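Local coordinates for ABC transporter substrate binding protein (Ribose) (Agrobacterium vitis, PDB 4WUT) that binds beta-D-fucopyranose and probably serves as the sugar-capturing, solute-binding component of an ABC transporter, at residues Val83-Val97 with Ile108-Ala121. Numbering follows the deposited sequence.
Sequences VDAILLAPSDPDALV and IPVVIIDSMLSKDA. With FCB (beta-D-fucopyranose), chain E.
The Pro-90 ring is met along its outer edge by strand 110-113 and the loop after it: CD by Ile-112 CG2, CG by Ser-115 O at 3.1 Å, CB by Leu-117 CD2, none of them squarely over a face. Further on, Pro-93 CB covers Met-116 O. The two prolines thus bury carbonyl oxygens of Ser-115 and Met-116 that have no hydrogen-bonding partner in the model.

The sugar takes both oxygens of the Asp-114 carboxylate: OD1 accepts from O2 of the fucose at 2.6 Å, and OD2 takes a very short 2.5 Å bond from O3. Ser-115 OG donates to OD2 from above the carboxylate plane, and its further bonds to Lys-31 and Ser-165 tie this first-shell aspartate into the pocket. The Asp-92 carboxylate binds within its own loop, where OD2 closes an Asx turn by accepting from Asp-94 N above its plane, while its anti lone pair takes Ala-95 N.

Strands 85-88 and 110-113 run parallel, 12° apart, joined by alternating backbone bonds such as Leu-88 N to Val-111 O (3.0 Å). Leu-87, its CG anti to the backbone N (chi1 -172°), brings CD1 against Val-111 CG1 at 3.7 Å and also onto Ile-113 CG2; on the opposite face Leu-88 and Ile-112 lie side by side. Beyond the strands, Ser-118 N reaches Pro-93 O (2.9 Å) from above the carbonyl plane; one water joins Asp-94 OD1 to Ser-118 OG and another joins it to Asp-120 OD2.

Helix 97-105 links the pair as a beta-alpha-beta unit of the Rossmann-like lobe. In the sheet strand 25-29 lies beside 85-88 and strand 127-130 beside 110-113, Gln-71 ties down the loop at Ala-89 and Ser-91, and helices 267-282 and 36-49 cover the Leu-87, Val-111 and Ile-113 side.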
loop_
_atom_site.group_PDB
_atom_site.type_symbol
_atom_site.label_atom_id
_atom_site.label_comp_id
_atom_site.label_asym_id
_atom_site.label_seq_id
_atom_site.Cartn_x
_atom_site.Cartn_y
_atom_site.Cartn_z
ATOM N N VAL A 83 2.642 -26.006 -3.033
ATOM C CA VAL A 83 3.534 -25.271 -2.148
ATOM C C VAL A 83 3.072 -25.488 -0.721
ATOM O O VAL A 83 1.915 -25.854 -0.468
ATOM C CB VAL A 83 3.558 -23.756 -2.471
ATOM C CG1 VAL A 83 4.025 -23.509 -3.914
ATOM C CG2 VAL A 83 2.207 -23.118 -2.257
ATOM N N ASP A 84 3.987 -25.305 0.219
ATOM C CA ASP A 84 3.659 -25.512 1.626
ATOM C C ASP A 84 2.750 -24.409 2.174
ATOM O O ASP A 84 1.964 -24.663 3.076
ATOM C CB ASP A 84 4.925 -25.580 2.486
ATOM C CG ASP A 84 5.749 -26.824 2.228
ATOM O OD1 ASP A 84 5.279 -27.733 1.512
ATOM O OD2 ASP A 84 6.871 -26.885 2.769
ATOM N N ALA A 85 2.876 -23.189 1.640
ATOM C CA ALA A 85 2.141 -22.022 2.158
ATOM C C ALA A 85 2.224 -20.862 1.179
ATOM O O ALA A 85 3.103 -20.825 0.325
ATOM C CB ALA A 85 2.707 -21.577 3.511
ATOM N N ILE A 86 1.317 -19.918 1.340
ATOM C CA ILE A 86 1.221 -18.771 0.454
ATOM C C ILE A 86 1.099 -17.499 1.272
ATOM O O ILE A 86 0.269 -17.401 2.177
ATOM C CB ILE A 86 0.001 -18.881 -0.488
ATOM C CG1 ILE A 86 0.149 -20.111 -1.385
ATOM C CG2 ILE A 86 -0.193 -17.561 -1.280
ATOM C CD1 ILE A 86 -1.092 -20.439 -2.188
ATOM N N LEU A 87 1.959 -16.540 0.971
ATOM C CA LEU A 87 1.864 -15.188 1.501
ATOM C C LEU A 87 1.423 -14.325 0.338
ATOM O O LEU A 87 2.176 -14.186 -0.634
ATOM C CB LEU A 87 3.222 -14.699 2.004
ATOM C CG LEU A 87 3.239 -13.365 2.759
ATOM C CD1 LEU A 87 2.360 -13.476 4.017
ATOM C CD2 LEU A 87 4.625 -12.908 3.114
ATOM N N LEU A 88 0.225 -13.747 0.427
ATOM C CA LEU A 88 -0.403 -13.085 -0.722
ATOM C C LEU A 88 -0.800 -11.651 -0.403
ATOM O O LEU A 88 -1.459 -11.412 0.614
ATOM C CB LEU A 88 -1.665 -13.843 -1.133
ATOM C CG LEU A 88 -2.507 -13.229 -2.258
ATOM C CD1 LEU A 88 -1.740 -13.139 -3.589
ATOM C CD2 LEU A 88 -3.782 -14.042 -2.418
ATOM N N ALA A 89 -0.395 -10.710 -1.259
ATOM C CA ALA A 89 -0.936 -9.352 -1.268
ATOM C C ALA A 89 -1.879 -9.263 -2.468
ATOM O O ALA A 89 -1.434 -9.033 -3.607
ATOM C CB ALA A 89 0.155 -8.315 -1.388
ATOM N N PRO A 90 -3.169 -9.486 -2.239
ATOM C CA PRO A 90 -4.081 -9.668 -3.376
ATOM C C PRO A 90 -4.314 -8.371 -4.114
ATOM O O PRO A 90 -4.576 -7.343 -3.486
ATOM C CB PRO A 90 -5.380 -10.156 -2.727
ATOM C CG PRO A 90 -5.299 -9.659 -1.344
ATOM C CD PRO A 90 -3.853 -9.717 -0.956
ATOM N N SER A 91 -4.253 -8.413 -5.449
ATOM C CA SER A 91 -4.423 -7.215 -6.255
ATOM C C SER A 91 -5.886 -6.764 -6.354
ATOM O O SER A 91 -6.157 -5.628 -6.771
ATOM C CB SER A 91 -3.840 -7.428 -7.638
ATOM O OG SER A 91 -2.448 -7.669 -7.522
ATOM N N ASP A 92 -6.802 -7.647 -5.967
ATOM C CA ASP A 92 -8.232 -7.342 -5.951
ATOM C C ASP A 92 -8.874 -8.143 -4.816
ATOM O O ASP A 92 -8.489 -9.296 -4.598
ATOM C CB ASP A 92 -8.905 -7.702 -7.282
ATOM C CG ASP A 92 -10.347 -7.204 -7.347
ATOM O OD1 ASP A 92 -10.512 -6.010 -7.662
ATOM O OD2 ASP A 92 -11.299 -7.982 -7.055
ATOM N N PRO A 93 -9.816 -7.542 -4.059
ATOM C CA PRO A 93 -10.354 -8.272 -2.916
ATOM C C PRO A 93 -11.358 -9.358 -3.267
ATOM O O PRO A 93 -11.606 -10.222 -2.436
ATOM C CB PRO A 93 -11.009 -7.167 -2.074
ATOM C CG PRO A 93 -11.303 -6.067 -3.005
ATOM C CD PRO A 93 -10.248 -6.134 -4.079
ATOM N N ASP A 94 -11.880 -9.316 -4.476
ATOM C CA ASP A 94 -12.864 -10.284 -4.934
ATOM C C ASP A 94 -12.305 -11.297 -5.937
ATOM O O ASP A 94 -12.571 -12.503 -5.826
ATOM C CB ASP A 94 -14.056 -9.534 -5.525
ATOM C CG ASP A 94 -14.759 -8.681 -4.498
ATOM O OD1 ASP A 94 -15.352 -9.263 -3.572
ATOM O OD2 ASP A 94 -14.713 -7.433 -4.612
ATOM N N ALA A 95 -11.553 -10.821 -6.920
ATOM C CA ALA A 95 -11.063 -11.700 -7.966
ATOM C C ALA A 95 -10.158 -12.790 -7.440
ATOM O O ALA A 95 -10.046 -13.842 -8.082
ATOM C CB ALA A 95 -10.343 -10.906 -9.034
ATOM N N LEU A 96 -9.488 -12.548 -6.310
ATOM C CA LEU A 96 -8.552 -13.532 -5.766
ATOM C C LEU A 96 -9.203 -14.558 -4.819
ATOM O O LEU A 96 -8.570 -15.544 -4.435
ATOM C CB LEU A 96 -7.411 -12.832 -5.021
ATOM C CG LEU A 96 -6.227 -12.353 -5.889
ATOM C CD1 LEU A 96 -5.442 -13.572 -6.393
ATOM C CD2 LEU A 96 -6.642 -11.451 -7.037
ATOM N N VAL A 97 -10.476 -14.360 -4.486
ATOM C CA VAL A 97 -11.138 -15.264 -3.546
ATOM C C VAL A 97 -11.206 -16.725 -4.015
ATOM O O VAL A 97 -10.888 -17.628 -3.249
ATOM C CB VAL A 97 -12.513 -14.751 -3.164
ATOM C CG1 VAL A 97 -13.199 -15.773 -2.264
ATOM C CG2 VAL A 97 -12.376 -13.415 -2.458
ATOM N N ILE A 108 -3.554 -25.657 2.271
ATOM C CA ILE A 108 -2.379 -24.807 2.203
ATOM C C ILE A 108 -2.621 -23.524 2.996
ATOM O O ILE A 108 -3.509 -22.747 2.660
ATOM C CB ILE A 108 -2.017 -24.448 0.747
ATOM C CG1 ILE A 108 -1.758 -25.714 -0.064
ATOM C CG2 ILE A 108 -0.804 -23.520 0.726
ATOM C CD1 ILE A 108 -1.614 -25.444 -1.579
ATOM N N PRO A 109 -1.836 -23.309 4.058
ATOM C CA PRO A 109 -1.980 -22.078 4.841
ATOM C C PRO A 109 -1.794 -20.841 3.980
ATOM O O PRO A 109 -0.904 -20.816 3.125
ATOM C CB PRO A 109 -0.847 -22.175 5.864
ATOM C CG PRO A 109 -0.544 -23.622 5.992
ATOM C CD PRO A 109 -0.808 -24.202 4.614
ATOM N N VAL A 110 -2.644 -19.845 4.188
ATOM C CA VAL A 110 -2.559 -18.590 3.464
ATOM C C VAL A 110 -2.574 -17.442 4.477
ATOM O O VAL A 110 -3.410 -17.395 5.375
ATOM C CB VAL A 110 -3.733 -18.413 2.485
ATOM C CG1 VAL A 110 -3.706 -17.025 1.870
ATOM C CG2 VAL A 110 -3.699 -19.482 1.374
ATOM N N VAL A 111 -1.618 -16.532 4.346
ATOM C CA VAL A 111 -1.641 -15.296 5.106
ATOM C C VAL A 111 -1.724 -14.162 4.084
ATOM O O VAL A 111 -1.048 -14.196 3.058
ATOM C CB VAL A 111 -0.400 -15.185 5.988
ATOM C CG1 VAL A 111 -0.263 -13.785 6.572
ATOM C CG2 VAL A 111 -0.460 -16.237 7.081
ATOM N N ILE A 112 -2.607 -13.203 4.355
ATOM C CA ILE A 112 -2.824 -12.034 3.512
ATOM C C ILE A 112 -2.083 -10.830 4.072
ATOM O O ILE A 112 -2.135 -10.562 5.292
ATOM C CB ILE A 112 -4.329 -11.716 3.396
ATOM C CG1 ILE A 112 -5.096 -12.948 2.883
ATOM C CG2 ILE A 112 -4.577 -10.499 2.533
ATOM C CD1 ILE A 112 -4.759 -13.375 1.481
ATOM N N ILE A 113 -1.360 -10.127 3.202
ATOM C CA ILE A 113 -0.698 -8.893 3.596
ATOM C C ILE A 113 -1.176 -7.707 2.773
ATOM O O ILE A 113 -1.606 -7.869 1.615
ATOM C CB ILE A 113 0.832 -9.007 3.524
ATOM C CG1 ILE A 113 1.265 -9.484 2.136
ATOM C CG2 ILE A 113 1.349 -9.917 4.629
ATOM C CD1 ILE A 113 2.725 -9.239 1.848
ATOM N N ASP A 114 -1.175 -6.543 3.419
ATOM C CA ASP A 114 -1.284 -5.237 2.770
ATOM C C ASP A 114 -2.682 -4.842 2.313
ATOM O O ASP A 114 -3.173 -3.761 2.650
ATOM C CB ASP A 114 -0.321 -5.116 1.589
ATOM C CG ASP A 114 -0.504 -3.827 0.854
ATOM O OD1 ASP A 114 -0.060 -2.777 1.377
ATOM O OD2 ASP A 114 -1.130 -3.822 -0.240
ATOM N N SER A 115 -3.318 -5.711 1.533
ATOM C CA SER A 115 -4.577 -5.389 0.877
ATOM C C SER A 115 -5.581 -6.471 1.226
ATOM O O SER A 115 -5.312 -7.661 1.067
ATOM C CB SER A 115 -4.390 -5.358 -0.635
ATOM O OG SER A 115 -3.797 -4.156 -1.042
HETATM N N MSE A 116 -6.732 -6.058 1.729
HETATM C CA MSE A 116 -7.746 -6.993 2.175
HETATM C C MSE A 116 -8.329 -7.864 1.071
HETATM O O MSE A 116 -8.299 -7.520 -0.127
HETATM C CB MSE A 116 -8.903 -6.230 2.842
HETATM C CG MSE A 116 -9.470 -5.119 2.016
HETATM SE SE MSE A 116 -11.220 -4.496 2.654
HETATM C CE MSE A 116 -12.315 -6.077 2.259
ATOM N N LEU A 117 -8.841 -9.003 1.511
ATOM C CA LEU A 117 -9.789 -9.790 0.730
ATOM C C LEU A 117 -11.203 -9.522 1.206
ATOM O O LEU A 117 -11.421 -9.105 2.345
ATOM C CB LEU A 117 -9.532 -11.280 0.904
ATOM C CG LEU A 117 -8.363 -11.914 0.170
ATOM C CD1 LEU A 117 -8.338 -13.413 0.425
ATOM C CD2 LEU A 117 -8.406 -11.629 -1.349
ATOM N N SER A 118 -12.173 -9.807 0.353
ATOM C CA SER A 118 -13.573 -9.715 0.696
ATOM C C SER A 118 -13.918 -10.508 1.960
ATOM O O SER A 118 -13.261 -11.497 2.281
ATOM C CB SER A 118 -14.378 -10.280 -0.471
ATOM O OG SER A 118 -15.743 -10.384 -0.152
ATOM N N LYS A 119 -14.963 -10.069 2.652
ATOM C CA LYS A 119 -15.545 -10.830 3.774
ATOM C C LYS A 119 -15.864 -12.273 3.384
ATOM O O LYS A 119 -15.703 -13.196 4.182
ATOM C CB LYS A 119 -16.821 -10.144 4.251
ATOM C CG LYS A 119 -16.608 -8.752 4.810
ATOM C CD LYS A 119 -16.166 -8.780 6.276
ATOM C CE LYS A 119 -17.236 -9.374 7.184
ATOM N NZ LYS A 119 -16.922 -9.198 8.641
ATOM N N ASP A 120 -16.310 -12.462 2.147
ATOM C CA ASP A 120 -16.616 -13.790 1.617
ATOM C C ASP A 120 -15.492 -14.808 1.866
ATOM O O ASP A 120 -15.745 -16.007 1.952
ATOM C CB ASP A 120 -16.874 -13.700 0.107
ATOM C CG ASP A 120 -18.154 -12.938 -0.237
ATOM O OD1 ASP A 120 -19.050 -12.841 0.630
ATOM O OD2 ASP A 120 -18.259 -12.438 -1.382
ATOM N N ALA A 121 -14.257 -14.325 1.990
ATOM C CA ALA A 121 -13.077 -15.179 1.988
ATOM C C ALA A 121 -12.568 -15.486 3.391
ATOM O O ALA A 121 -11.505 -16.073 3.540
ATOM C CB ALA A 121 -11.937 -14.495 1.190
HETATM C C1 FCB E . 1.321 0.698 -1.071
HETATM C C2 FCB E . 0.019 -0.091 -1.044
HETATM C C3 FCB E . 0.125 -1.314 -1.776
HETATM C C4 FCB E . 0.651 -1.051 -3.212
HETATM C C5 FCB E . 1.951 -0.219 -3.028
HETATM C C6 FCB E . 2.621 0.138 -4.387
HETATM O O1 FCB E . 1.009 1.934 -0.631
HETATM O O2 FCB E . -0.240 -0.395 0.355
HETATM O O3 FCB E . -1.205 -1.893 -1.810
HETATM O O4 FCB E . -0.339 -0.370 -4.022
HETATM O O5 FCB E . 1.671 0.966 -2.422
HETATM O O HOH W 1 -16.105 -11.756 -3.374
HETATM O O HOH W 2 -17.084 -8.665 -1.773
#